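Local coordinates for protein alpha-amylase (Eubacterium rectale DSM 17629, PDB 6AZ5) that probably binds starch-type alpha-glucans, as a family CBM41 carbohydrate-binding module of a surface-anchored amylase from a human gut bacterium, at residues A[98-103]-A[108-113]; A[42-45]-A[50-53]; A[7-12]-A[36-41]. All coordinates share one frame; numbering follows the deposited sequence.

Contact 1 (A[98-103]-A[108-113])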
ATOM      1  N   GLU A  98       9.130   9.223   3.043  1.00 23.46           N
ATOM      2  CA  GLU A  98       8.954   8.228   1.994  1.00 23.51           C
ATOM      3  C   GLU A  98       7.478   7.903   1.777  1.00 17.52           C
ATOM      4  O   GLU A  98       6.764   7.505   2.696  1.00 14.96           O
ATOM      5  CB  GLU A  98       9.726   6.946   2.307  1.00 17.13           C
ATOM      6  CG  GLU A  98       9.555   5.899   1.214  1.00 17.24           C
ATOM      7  CD  GLU A  98      10.508   4.733   1.337  1.00 18.86           C
ATOM      8  OE1 GLU A  98      11.173   4.590   2.384  1.00 21.50           O
ATOM      9  OE2 GLU A  98      10.586   3.950   0.375  1.00 23.05           O
ATOM     10  N   VAL A  99       7.038   8.087   0.543  1.00 21.07           N
ATOM     11  CA  VAL A  99       5.673   7.788   0.160  1.00 20.60           C
ATOM     12  C   VAL A  99       5.671   6.838  -1.027  1.00 19.90           C
ATOM     13  O   VAL A  99       6.387   7.056  -2.001  1.00 17.63           O
ATOM     14  CB  VAL A  99       4.904   9.071  -0.188  1.00 19.73           C
ATOM     15  CG1 VAL A  99       3.546   8.740  -0.779  1.00 22.10           C
ATOM     16  CG2 VAL A  99       4.750   9.927   1.055  1.00 16.89           C
ATOM     17  N   LEU A 100       4.886   5.769  -0.930  1.00 21.37           N
ATOM     18  CA  LEU A 100       4.685   4.867  -2.058  1.00 17.90           C
ATOM     19  C   LEU A 100       3.279   5.027  -2.637  1.00 20.50           C
ATOM     20  O   LEU A 100       2.297   5.153  -1.900  1.00 13.87           O
ATOM     21  CB  LEU A 100       4.936   3.417  -1.647  1.00 16.92           C
ATOM     22  CG  LEU A 100       6.389   2.919  -1.694  1.00 19.88           C
ATOM     23  CD1 LEU A 100       7.006   3.161  -3.058  1.00 16.45           C
ATOM     24  CD2 LEU A 100       7.249   3.545  -0.596  1.00 17.14           C
ATOM     25  N   TYR A 101       3.200   5.048  -3.964  1.00 18.52           N
ATOM     26  CA  TYR A 101       1.925   5.110  -4.661  1.00 20.64           C
ATOM     27  C   TYR A 101       1.628   3.781  -5.331  1.00 22.60           C
ATOM     28  O   TYR A 101       2.275   3.392  -6.302  1.00 21.58           O
ATOM     29  CB  TYR A 101       1.919   6.230  -5.691  1.00 21.89           C
ATOM     30  CG  TYR A 101       2.070   7.598  -5.084  1.00 22.23           C
ATOM     31  CD1 TYR A 101       0.961   8.329  -4.681  1.00 23.98           C
ATOM     32  CD2 TYR A 101       3.324   8.154  -4.900  1.00 22.07           C
ATOM     33  CE1 TYR A 101       1.103   9.583  -4.119  1.00 28.01           C
ATOM     34  CE2 TYR A 101       3.475   9.400  -4.344  1.00 26.27           C
ATOM     35  CZ  TYR A 101       2.367  10.112  -3.953  1.00 26.40           C
ATOM     36  OH  TYR A 101       2.533  11.356  -3.396  1.00 22.71           O
ATOM     37  N   TYR A 102       0.645   3.084  -4.784  1.00 16.84           N
ATOM     38  CA  TYR A 102       0.286   1.769  -5.261  1.00 19.33           C
ATOM     39  C   TYR A 102      -1.059   1.853  -5.967  1.00 23.58           C
ATOM     40  O   TYR A 102      -2.109   1.933  -5.333  1.00 16.70           O
ATOM     41  CB  TYR A 102       0.275   0.777  -4.091  1.00 21.05           C
ATOM     42  CG  TYR A 102      -0.122  -0.647  -4.415  1.00 23.29           C
ATOM     43  CD1 TYR A 102      -0.145  -1.114  -5.723  1.00 18.80           C
ATOM     44  CD2 TYR A 102      -0.404  -1.550  -3.393  1.00 19.94           C
ATOM     45  CE1 TYR A 102      -0.493  -2.422  -6.009  1.00 20.86           C
ATOM     46  CE2 TYR A 102      -0.744  -2.864  -3.668  1.00 20.66           C
ATOM     47  CZ  TYR A 102      -0.786  -3.294  -4.980  1.00 24.85           C
ATOM     48  OH  TYR A 102      -1.120  -4.597  -5.268  1.00 17.32           O
ATOM     49  N   VAL A 103      -1.001   1.864  -7.294  1.00 24.95           N
ATOM     50  CA  VAL A 103      -2.195   1.721  -8.110  1.00 21.60           C
ATOM     51  C   VAL A 103      -2.420   0.238  -8.346  1.00 23.15           C
ATOM     52  O   VAL A 103      -1.517  -0.464  -8.800  1.00 27.44           O
ATOM     53  CB  VAL A 103      -2.077   2.464  -9.455  1.00 22.98           C
ATOM     54  CG1 VAL A 103      -3.129   1.961 -10.437  1.00 24.84           C
ATOM     55  CG2 VAL A 103      -2.210   3.965  -9.244  1.00 18.31           C
ATOM     56  N   PRO A 108       4.104  -0.684  -6.750  1.00 21.44           N
ATOM     57  CA  PRO A 108       4.043   0.644  -6.132  1.00 19.75           C
ATOM     58  C   PRO A 108       5.273   1.465  -6.508  1.00 24.47           C
ATOM     59  O   PRO A 108       6.360   0.899  -6.657  1.00 15.73           O
ATOM     60  CB  PRO A 108       4.013   0.340  -4.625  1.00 21.56           C
ATOM     61  CG  PRO A 108       3.613  -1.114  -4.521  1.00 19.74           C
ATOM     62  CD  PRO A 108       4.208  -1.755  -5.743  1.00 19.83           C
ATOM     63  N   VAL A 109       5.099   2.774  -6.670  1.00 21.58           N
ATOM     64  CA  VAL A 109       6.202   3.646  -7.060  1.00 24.85           C
ATOM     65  C   VAL A 109       6.337   4.861  -6.148  1.00 26.33           C
ATOM     66  O   VAL A 109       5.369   5.298  -5.521  1.00 21.64           O
ATOM     67  CB  VAL A 109       6.036   4.133  -8.498  1.00 25.05           C
ATOM     68  CG1 VAL A 109       6.327   2.994  -9.476  1.00 21.48           C
ATOM     69  CG2 VAL A 109       4.638   4.704  -8.692  1.00 24.63           C
ATOM     70  N   HIS A 110       7.547   5.409  -6.084  1.00 24.37           N
ATOM     71  CA  HIS A 110       7.831   6.534  -5.202  1.00 24.85           C
ATOM     72  C   HIS A 110       7.295   7.860  -5.719  1.00 21.24           C
ATOM     73  O   HIS A 110       7.180   8.820  -4.955  1.00 32.95           O
ATOM     74  CB  HIS A 110       9.333   6.652  -4.965  1.00 24.44           C
ATOM     75  CG  HIS A 110       9.869   5.639  -4.005  1.00 18.70           C
ATOM     76  ND1 HIS A 110      10.465   4.466  -4.420  1.00 17.22           N
ATOM     77  CD2 HIS A 110       9.883   5.615  -2.656  1.00 19.63           C
ATOM     78  CE1 HIS A 110      10.833   3.768  -3.362  1.00 19.24           C
ATOM     79  NE2 HIS A 110      10.492   4.442  -2.275  1.00 20.62           N
ATOM     80  N   GLU A 111       6.965   7.927  -7.002  1.00 27.05           N
ATOM     81  CA  GLU A 111       6.411   9.165  -7.530  1.00 29.74           C
ATOM     82  C   GLU A 111       4.941   9.020  -7.890  1.00 30.80           C
ATOM     83  O   GLU A 111       4.509   7.999  -8.425  1.00 27.90           O
ATOM     84  CB  GLU A 111       7.196   9.648  -8.742  1.00 33.55           C
ATOM     85  CG  GLU A 111       7.111  11.157  -8.924  1.00 35.32           C
ATOM     86  CD  GLU A 111       8.318  11.732  -9.639  1.00 39.41           C
ATOM     87  OE1 GLU A 111       9.454  11.292  -9.352  1.00 38.77           O
ATOM     88  OE2 GLU A 111       8.127  12.624 -10.491  1.00 38.25           O
ATOM     89  N   LYS A 112       4.185  10.068  -7.584  1.00 30.70           N
ATOM     90  CA  LYS A 112       2.744  10.098  -7.780  1.00 29.47           C
ATOM     91  C   LYS A 112       2.362   9.993  -9.252  1.00 31.49           C
ATOM     92  O   LYS A 112       2.764  10.828 -10.060  1.00 33.05           O
ATOM     93  CB  LYS A 112       2.185  11.380  -7.173  1.00 28.32           C
ATOM     94  CG  LYS A 112       0.720  11.618  -7.400  1.00 27.54           C
ATOM     95  CD  LYS A 112       0.303  12.848  -6.627  1.00 34.56           C
ATOM     96  CE  LYS A 112      -0.972  13.432  -7.170  1.00 37.32           C
ATOM     97  NZ  LYS A 112      -1.498  14.498  -6.272  1.00 40.28           N
ATOM     98  N   PRO A 113       1.583   8.958  -9.600  1.00 28.77           N
ATOM     99  CA  PRO A 113       1.132   8.719 -10.974  1.00 25.16           C
ATOM    100  C   PRO A 113      -0.095   9.531 -11.363  1.00 27.63           C
ATOM    101  O   PRO A 113      -0.720  10.169 -10.515  1.00 29.64           O
ATOM    102  CB  PRO A 113       0.806   7.223 -10.975  1.00 26.88           C
ATOM    103  CG  PRO A 113       0.400   6.939  -9.586  1.00 21.90           C
ATOM    104  CD  PRO A 113       1.223   7.848  -8.705  1.00 20.87           C
TER

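Contact 2 (A[42-45]-A[50-53])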
ATOM      1  N   TYR A  42      -6.231   9.597   1.801  1.00 19.19           N
ATOM      2  CA  TYR A  42      -5.563  10.788   1.298  1.00 26.39           C
ATOM      3  C   TYR A  42      -6.294  11.304   0.071  1.00 20.72           C
ATOM      4  O   TYR A  42      -6.424  10.587  -0.921  1.00 23.15           O
ATOM      5  CB  TYR A  42      -4.104  10.490   0.958  1.00 18.48           C
ATOM      6  CG  TYR A  42      -3.442  11.529   0.081  1.00 19.49           C
ATOM      7  CD1 TYR A  42      -3.194  12.810   0.555  1.00 19.18           C
ATOM      8  CD2 TYR A  42      -3.042  11.221  -1.212  1.00 23.63           C
ATOM      9  CE1 TYR A  42      -2.576  13.757  -0.237  1.00 23.06           C
ATOM     10  CE2 TYR A  42      -2.422  12.165  -2.012  1.00 25.03           C
ATOM     11  CZ  TYR A  42      -2.190  13.429  -1.520  1.00 25.73           C
ATOM     12  OH  TYR A  42      -1.575  14.372  -2.313  1.00 30.35           O
ATOM     13  N   TYR A  43      -6.779  12.540   0.127  1.00 18.96           N
ATOM     14  CA  TYR A  43      -7.440  13.098  -1.043  1.00 20.71           C
ATOM     15  C   TYR A  43      -6.432  13.682  -2.019  1.00 26.01           C
ATOM     16  O   TYR A  43      -5.705  14.623  -1.702  1.00 25.78           O
ATOM     17  CB  TYR A  43      -8.454  14.166  -0.668  1.00 22.41           C
ATOM     18  CG  TYR A  43      -9.191  14.670  -1.884  1.00 25.85           C
ATOM     19  CD1 TYR A  43     -10.028  13.828  -2.602  1.00 25.59           C
ATOM     20  CD2 TYR A  43      -9.027  15.975  -2.337  1.00 27.51           C
ATOM     21  CE1 TYR A  43     -10.693  14.271  -3.725  1.00 30.28           C
ATOM     22  CE2 TYR A  43      -9.694  16.431  -3.460  1.00 24.36           C
ATOM     23  CZ  TYR A  43     -10.525  15.572  -4.150  1.00 29.48           C
ATOM     24  OH  TYR A  43     -11.193  16.004  -5.273  1.00 36.16           O
ATOM     25  N   ASP A  44      -6.409  13.104  -3.214  1.00 28.16           N
ATOM     26  CA  ASP A  44      -5.529  13.523  -4.291  1.00 23.93           C
ATOM     27  C   ASP A  44      -6.200  14.621  -5.107  1.00 25.51           C
ATOM     28  O   ASP A  44      -6.912  14.338  -6.063  1.00 26.06           O
ATOM     29  CB  ASP A  44      -5.196  12.315  -5.168  1.00 27.97           C
ATOM     30  CG  ASP A  44      -4.212  12.627  -6.274  1.00 27.95           C
ATOM     31  OD1 ASP A  44      -3.964  13.816  -6.566  1.00 31.49           O
ATOM     32  OD2 ASP A  44      -3.691  11.657  -6.865  1.00 30.39           O
ATOM     33  N   ALA A  45      -5.954  15.872  -4.739  1.00 27.41           N
ATOM     34  CA  ALA A  45      -6.601  16.999  -5.401  1.00 28.71           C
ATOM     35  C   ALA A  45      -6.181  17.146  -6.867  1.00 33.39           C
ATOM     36  O   ALA A  45      -6.900  17.759  -7.657  1.00 31.72           O
ATOM     37  CB  ALA A  45      -6.313  18.280  -4.642  1.00 32.71           C
ATOM     38  N   THR A  50      -9.516   9.609  -4.328  1.00 26.19           N
ATOM     39  CA  THR A  50      -9.152   9.356  -2.934  1.00 27.74           C
ATOM     40  C   THR A  50      -8.379   8.045  -2.784  1.00 25.89           C
ATOM     41  O   THR A  50      -8.777   7.010  -3.321  1.00 27.69           O
ATOM     42  CB  THR A  50     -10.398   9.328  -2.028  1.00 29.86           C
ATOM     43  OG1 THR A  50     -11.072  10.588  -2.117  1.00 27.90           O
ATOM     44  CG2 THR A  50     -10.008   9.077  -0.579  1.00 25.10           C
ATOM     45  N   TRP A  51      -7.264   8.099  -2.062  1.00 24.89           N
ATOM     46  CA  TRP A  51      -6.444   6.916  -1.821  1.00 22.56           C
ATOM     47  C   TRP A  51      -6.691   6.341  -0.430  1.00 18.87           C
ATOM     48  O   TRP A  51      -6.999   7.081   0.499  1.00 19.72           O
ATOM     49  CB  TRP A  51      -4.953   7.246  -1.951  1.00 20.44           C
ATOM     50  CG  TRP A  51      -4.510   7.810  -3.266  1.00 18.29           C
ATOM     51  CD1 TRP A  51      -4.758   9.065  -3.752  1.00 18.26           C
ATOM     52  CD2 TRP A  51      -3.689   7.157  -4.239  1.00 17.17           C
ATOM     53  NE1 TRP A  51      -4.163   9.221  -4.983  1.00 18.03           N
ATOM     54  CE2 TRP A  51      -3.499   8.063  -5.303  1.00 21.41           C
ATOM     55  CE3 TRP A  51      -3.108   5.889  -4.325  1.00 16.66           C
ATOM     56  CZ2 TRP A  51      -2.751   7.744  -6.428  1.00 18.56           C
ATOM     57  CZ3 TRP A  51      -2.365   5.573  -5.443  1.00 18.46           C
ATOM     58  CH2 TRP A  51      -2.192   6.494  -6.481  1.00 19.72           C
ATOM     59  N   PHE A  52      -6.547   5.024  -0.290  1.00 17.03           N
ATOM     60  CA  PHE A  52      -6.364   4.420   1.030  1.00 17.30           C
ATOM     61  C   PHE A  52      -4.963   4.786   1.515  1.00 18.87           C
ATOM     62  O   PHE A  52      -4.032   4.837   0.719  1.00 14.51           O
ATOM     63  CB  PHE A  52      -6.507   2.890   0.990  1.00 18.71           C
ATOM     64  CG  PHE A  52      -7.893   2.408   0.660  1.00 23.91           C
ATOM     65  CD1 PHE A  52      -8.266   2.184  -0.656  1.00 23.91           C
ATOM     66  CD2 PHE A  52      -8.815   2.160   1.667  1.00 20.96           C
ATOM     67  CE1 PHE A  52      -9.535   1.732  -0.962  1.00 26.73           C
ATOM     68  CE2 PHE A  52     -10.085   1.713   1.369  1.00 22.44           C
ATOM     69  CZ  PHE A  52     -10.447   1.498   0.052  1.00 27.02           C
ATOM     70  N   LYS A  53      -4.791   5.031   2.808  1.00 18.66           N
ATOM     71  CA  LYS A  53      -3.443   5.269   3.302  1.00 17.05           C
ATOM     72  C   LYS A  53      -3.162   4.492   4.577  1.00 16.26           C
ATOM     73  O   LYS A  53      -4.075   4.140   5.324  1.00 16.43           O
ATOM     74  CB  LYS A  53      -3.204   6.767   3.533  1.00 16.04           C
ATOM     75  CG  LYS A  53      -3.489   7.242   4.939  1.00 18.25           C
ATOM     76  CD  LYS A  53      -3.273   8.742   5.083  1.00 24.98           C
ATOM     77  CE  LYS A  53      -3.761   9.231   6.445  1.00 20.69           C
ATOM     78  NZ  LYS A  53      -3.872  10.712   6.485  1.00 27.61           N
TER

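Contact 3 (A[7-12]-A[36-41])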
ATOM      1  N   ILE A   7       2.179   4.459   2.581  1.00 15.17           N
ATOM      2  CA  ILE A   7       1.809   3.880   1.302  1.00 14.56           C
ATOM      3  C   ILE A   7       0.338   4.145   0.989  1.00 15.07           C
ATOM      4  O   ILE A   7      -0.558   3.837   1.782  1.00 12.89           O
ATOM      5  CB  ILE A   7       2.133   2.361   1.250  1.00 13.27           C
ATOM      6  CG1 ILE A   7       1.543   1.732  -0.008  1.00 12.77           C
ATOM      7  CG2 ILE A   7       1.636   1.645   2.489  1.00 16.20           C
ATOM      8  CD1 ILE A   7       2.215   0.423  -0.380  1.00 19.08           C
ATOM      9  N   TYR A   8       0.117   4.766  -0.167  1.00 14.95           N
ATOM     10  CA  TYR A   8      -1.218   5.037  -0.685  1.00 18.56           C
ATOM     11  C   TYR A   8      -1.637   3.945  -1.656  1.00 19.12           C
ATOM     12  O   TYR A   8      -0.811   3.445  -2.420  1.00 14.92           O
ATOM     13  CB  TYR A   8      -1.270   6.381  -1.408  1.00 17.86           C
ATOM     14  CG  TYR A   8      -0.896   7.590  -0.583  1.00 20.52           C
ATOM     15  CD1 TYR A   8      -1.191   7.663   0.767  1.00 21.01           C
ATOM     16  CD2 TYR A   8      -0.254   8.672  -1.172  1.00 26.70           C
ATOM     17  CE1 TYR A   8      -0.854   8.784   1.512  1.00 19.14           C
ATOM     18  CE2 TYR A   8       0.090   9.790  -0.438  1.00 25.97           C
ATOM     19  CZ  TYR A   8      -0.208   9.839   0.904  1.00 23.16           C
ATOM     20  OH  TYR A   8       0.134  10.952   1.634  1.00 25.97           O
ATOM     21  N   TYR A   9      -2.922   3.593  -1.640  1.00 15.74           N
ATOM     22  CA  TYR A   9      -3.451   2.585  -2.559  1.00 17.34           C
ATOM     23  C   TYR A   9      -4.740   3.039  -3.234  1.00 20.05           C
ATOM     24  O   TYR A   9      -5.661   3.539  -2.586  1.00 19.77           O
ATOM     25  CB  TYR A   9      -3.690   1.263  -1.826  1.00 17.89           C
ATOM     26  CG  TYR A   9      -4.441   0.224  -2.630  1.00 21.40           C
ATOM     27  CD1 TYR A   9      -3.835  -0.437  -3.693  1.00 24.25           C
ATOM     28  CD2 TYR A   9      -5.756  -0.112  -2.315  1.00 24.86           C
ATOM     29  CE1 TYR A   9      -4.519  -1.394  -4.430  1.00 24.54           C
ATOM     30  CE2 TYR A   9      -6.446  -1.072  -3.041  1.00 24.11           C
ATOM     31  CZ  TYR A   9      -5.823  -1.709  -4.099  1.00 27.68           C
ATOM     32  OH  TYR A   9      -6.507  -2.661  -4.824  1.00 24.20           O
ATOM     33  N   TYR A  10      -4.803   2.867  -4.546  1.00 20.95           N
ATOM     34  CA  TYR A  10      -6.004   3.238  -5.274  1.00 25.14           C
ATOM     35  C   TYR A  10      -6.563   2.060  -6.055  1.00 26.84           C
ATOM     36  O   TYR A  10      -5.829   1.325  -6.719  1.00 24.56           O
ATOM     37  CB  TYR A  10      -5.734   4.409  -6.224  1.00 27.38           C
ATOM     38  CG  TYR A  10      -6.931   4.767  -7.074  1.00 26.13           C
ATOM     39  CD1 TYR A  10      -7.937   5.586  -6.579  1.00 26.41           C
ATOM     40  CD2 TYR A  10      -7.060   4.279  -8.371  1.00 30.87           C
ATOM     41  CE1 TYR A  10      -9.040   5.910  -7.354  1.00 37.35           C
ATOM     42  CE2 TYR A  10      -8.160   4.599  -9.153  1.00 31.30           C
ATOM     43  CZ  TYR A  10      -9.143   5.413  -8.639  1.00 34.07           C
ATOM     44  OH  TYR A  10     -10.236   5.734  -9.412  1.00 46.11           O
ATOM     45  N   ASN A  11      -7.877   1.898  -5.956  1.00 31.72           N
ATOM     46  CA  ASN A  11      -8.622   0.913  -6.725  1.00 32.40           C
ATOM     47  C   ASN A  11      -9.993   1.500  -7.027  1.00 33.50           C
ATOM     48  O   ASN A  11     -10.781   1.754  -6.116  1.00 34.98           O
ATOM     49  CB  ASN A  11      -8.746  -0.412  -5.965  1.00 32.05           C
ATOM     50  CG  ASN A  11      -9.346  -1.525  -6.813  1.00 32.44           C
ATOM     51  OD1 ASN A  11     -10.209  -1.285  -7.656  1.00 39.97           O
ATOM     52  ND2 ASN A  11      -8.888  -2.747  -6.589  1.00 27.02           N
ATOM     53  N   GLU A  12     -10.265   1.731  -8.308  1.00 40.00           N
ATOM     54  CA  GLU A  12     -11.519   2.352  -8.719  1.00 40.86           C
ATOM     55  C   GLU A  12     -12.715   1.480  -8.353  1.00 31.83           C
ATOM     56  O   GLU A  12     -13.832   1.974  -8.213  1.00 32.82           O
ATOM     57  CB  GLU A  12     -11.509   2.635 -10.225  1.00 40.88           C
ATOM     58  CG  GLU A  12     -11.159   1.429 -11.083  1.00 44.49           C
ATOM     59  CD  GLU A  12     -11.276   1.718 -12.570  1.00 56.89           C
ATOM     60  OE1 GLU A  12     -11.759   2.814 -12.928  1.00 57.84           O
ATOM     61  OE2 GLU A  12     -10.886   0.847 -13.379  1.00 51.74           O
ATOM     62  N   TYR A  36      -1.474  -5.942   6.585  1.00 17.14           N
ATOM     63  CA  TYR A  36      -1.275  -4.541   6.957  1.00 12.77           C
ATOM     64  C   TYR A  36      -2.467  -3.736   6.458  1.00 14.12           C
ATOM     65  O   TYR A  36      -2.626  -3.530   5.253  1.00 11.01           O
ATOM     66  CB  TYR A  36       0.045  -3.998   6.383  1.00 11.63           C
ATOM     67  CG  TYR A  36       1.252  -4.671   6.976  1.00 13.57           C
ATOM     68  CD1 TYR A  36       1.688  -5.901   6.503  1.00 14.29           C
ATOM     69  CD2 TYR A  36       1.940  -4.097   8.033  1.00 16.03           C
ATOM     70  CE1 TYR A  36       2.779  -6.533   7.056  1.00 13.65           C
ATOM     71  CE2 TYR A  36       3.030  -4.724   8.594  1.00 14.46           C
ATOM     72  CZ  TYR A  36       3.447  -5.941   8.101  1.00 14.12           C
ATOM     73  OH  TYR A  36       4.536  -6.571   8.658  1.00 15.48           O
ATOM     74  N   VAL A  37      -3.301  -3.286   7.392  1.00 14.53           N
ATOM     75  CA  VAL A  37      -4.630  -2.765   7.081  1.00 13.89           C
ATOM     76  C   VAL A  37      -4.663  -1.246   6.924  1.00 16.43           C
ATOM     77  O   VAL A  37      -4.136  -0.517   7.756  1.00 19.79           O
ATOM     78  CB  VAL A  37      -5.655  -3.177   8.182  1.00 17.89           C
ATOM     79  CG1 VAL A  37      -7.013  -2.538   7.933  1.00 20.84           C
ATOM     80  CG2 VAL A  37      -5.785  -4.693   8.265  1.00 13.86           C
ATOM     81  N   PHE A  38      -5.288  -0.770   5.852  1.00 18.25           N
ATOM     82  CA  PHE A  38      -5.442   0.664   5.659  1.00 16.45           C
ATOM     83  C   PHE A  38      -6.392   1.224   6.706  1.00 20.38           C
ATOM     84  O   PHE A  38      -7.440   0.633   6.984  1.00 17.50           O
ATOM     85  CB  PHE A  38      -5.947   0.971   4.249  1.00 17.67           C
ATOM     86  CG  PHE A  38      -4.962   0.623   3.170  1.00 16.72           C
ATOM     87  CD1 PHE A  38      -3.932   1.497   2.851  1.00 16.61           C
ATOM     88  CD2 PHE A  38      -5.060  -0.573   2.482  1.00 15.33           C
ATOM     89  CE1 PHE A  38      -3.019   1.184   1.868  1.00 14.86           C
ATOM     90  CE2 PHE A  38      -4.149  -0.893   1.495  1.00 21.77           C
ATOM     91  CZ  PHE A  38      -3.124  -0.016   1.192  1.00 16.51           C
ATOM     92  N   ASP A  39      -6.024   2.361   7.287  1.00 18.47           N
ATOM     93  CA  ASP A  39      -6.835   2.958   8.336  1.00 20.01           C
ATOM     94  C   ASP A  39      -7.034   4.459   8.143  1.00 20.75           C
ATOM     95  O   ASP A  39      -7.513   5.145   9.043  1.00 27.46           O
ATOM     96  CB  ASP A  39      -6.217   2.682   9.709  1.00 21.51           C
ATOM     97  CG  ASP A  39      -4.744   3.063   9.793  1.00 24.30           C
ATOM     98  OD1 ASP A  39      -4.213   3.686   8.850  1.00 18.48           O
ATOM     99  OD2 ASP A  39      -4.112   2.743  10.826  1.00 36.19           O
ATOM    100  N   GLY A  40      -6.680   4.964   6.967  1.00 20.16           N
ATOM    101  CA  GLY A  40      -6.856   6.372   6.665  1.00 16.89           C
ATOM    102  C   GLY A  40      -7.059   6.622   5.185  1.00 21.10           C
ATOM    103  O   GLY A  40      -7.036   5.693   4.382  1.00 18.77           O
ATOM    104  N   THR A  41      -7.280   7.881   4.822  1.00 21.48           N
ATOM    105  CA  THR A  41      -7.403   8.248   3.416  1.00 25.79           C
ATOM    106  C   THR A  41      -6.529   9.446   3.084  1.00 20.39           C
ATOM    107  O   THR A  41      -6.142  10.214   3.966  1.00 23.49           O
ATOM    108  CB  THR A  41      -8.857   8.600   3.017  1.00 25.16           C
ATOM    109  OG1 THR A  41      -9.229   9.844   3.620  1.00 23.42           O
ATOM    110  CG2 THR A  41      -9.824   7.511   3.450  1.00 24.92           C
TER

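Contact 1 (A[98-103]-A[108-113])
Y101 and V109 form a single antiparallel, hydrogen-bonded bridge, with Y101 N donating to V109 O at 2.7 Å and V109 N donating back to Y101 O. Around it the chain, having left strand 99-103 and turned back, lays its side chains along the strand and shows how a tail can be fixed with little regular structure. Y101 has more surface covered than any other residue here. K112 sits over one face of its ring, CA 3.5 Å from the centroid and near the ring normal, and the extended lysine chain carries NZ onward to a salt bridge with D44. P113 CD comes against Y101 CB, while P113 CG slides past V103 CG2.

At the E98 end of the segment, H110 lies over L100, whose CD1 is 3.7 Å from the imidazole centroid, a CH-pi contact over the face. The imidazole edge turns to E98: NE2 donates to OE2 at 2.7 Å, almost in the ring plane and nearly straight (164°). OE2 is met on its anti side, 27° out of the carboxylate plane. The carboxylate is reached because CG of E98 is anti to the backbone N (chi1 -180°) and the chain stays extended beyond it. OE2 also accepts from S93 N, so a buried oxygen has two donors. On the flank of Y102, P108 CG lies over the phenol ring, while the phenol OH bonds to D84.

Strand 99-103 runs parallel to strand 3-10 in the sheet. F90 of strand 88-91 packs against L100 and P108, and W51 of strand 49-58 against V103 and P113.

Contact 2 (A[42-45]-A[50-53])
Y42 and W51 face each other as an antiparallel hydrogen-bonded pair. Two backbone bonds join them, and the hairpin illustrates how side chains can pack closely on one face and thinly on the other. W51 N reaches Y42 O at 2.9 Å in a practically straight bond, and Y42 N reaches W51 O. The close part lies on the face that bears Y42 and W51. There CD1 of the indole is 3.7 Å from CD2 of the tyrosine; the two side chains run alongside each other with their ring planes 38° apart. At the loose margin of this face K53 CB only approaches Y42 N.

The indole also finds a polar mate in D44. NE1 donates to OD2 at 3.1 Å, nearly in the indole plane, and meets the carboxylate oxygen on its anti side; the two flat groups are turned by only 24°. With CG anti to the backbone N (chi1 -176°), the carboxylate swings to where OD2 can take this bond. D44 CB lies against the same indole edge, 3.3 Å from NE1. N47 also holds OD2 and K112 holds OD1; these three donors would probably favour the negative charge of the buried group.

On the other face the packing is thin. Y43 and T50 form the non-hydrogen-bonded pair; the exposed tyrosine offers the edge of its ring, CD1, to T50 OG1 at 3.4 Å, and the two side chains cross at about a right angle.

Such alternation of hydrogen-bonded and non-hydrogen-bonded pairs belongs to an antiparallel beta hairpin, here made by strands 35-44 and 49-58 of the module's beta-sheet domain.

Contact 3 (A[7-12]-A[36-41])
F38, Y9 and I7 carry nearly all of this buried contact, and F38 gives up the largest share of surface. Its ring enters end first: CZ is 3.3 Å from Y9 CB, and CE1 lies 3.8 Å from that same carbon. The phenylalanine therefore meets the root of the tyrosine side chain more than its ring. The ring planes are within 22° of parallel, but the rings are slid so far apart, with centroids 5.8 Å from each other, that they barely overlap. F38 can point inward because its CG is anti to the carbonyl carbon (chi1 -66°), which aims the ring at strand 3-10.

I7 contributes through its backbone. Its carbonyl oxygen sits at the edge of the F38 ring, in plane, 3.6 Å from CE1, a polar approach to an aromatic rim that involves no classical hydrogen bond.

The segments are not paired strands: even the nearest CA atoms, those of Y9 and F38, are 8.7 Å apart. Strand 49-58 runs between them in the sheet, pairing with strand 3-10 on one flank and strand 35-44 on the other, and F38 lies at the break in strand 35-44. Just beyond it D39 and G40 both face K53, a classic beta bulge between the antiparallel strands 35-44 and 49-58. An alanine in place of F38 would lose the whole ring, and would probably leave Y9 CB and the carbonyl of I7 without the ring they touch, opening a gap in the interior.

L25 of strand 24-29 touches both F38 and I7, and Q54 of strand 49-58 borders the same pair. The Y9 ring leads away from F38 toward N11 and D104. Its OH accepts from N11 ND2 at 3.0 Å and also bonds to D104.

Contact 3 is the core member, made by three buried residues and held by ring packing and one carbonyl at a ring edge, with no side-chain or backbone hydrogen bond between its segments. Contacts 1 and 2 are partly buried and combine backbone bridges with charged and polar partners. Strand 35-44 serves contacts 2 and 3, and strand 3-10 of contact 3 neighbours both strand 99-103 of contact 1 and strand 49-58 of contact 2. The seams follow this order: Y8 exchanges backbone bonds with L100 and Y102, while F52 N bonds to Y9 O. Contacts 1 and 2 meet where K112 NZ lies 2.6 Å from D44 OD1.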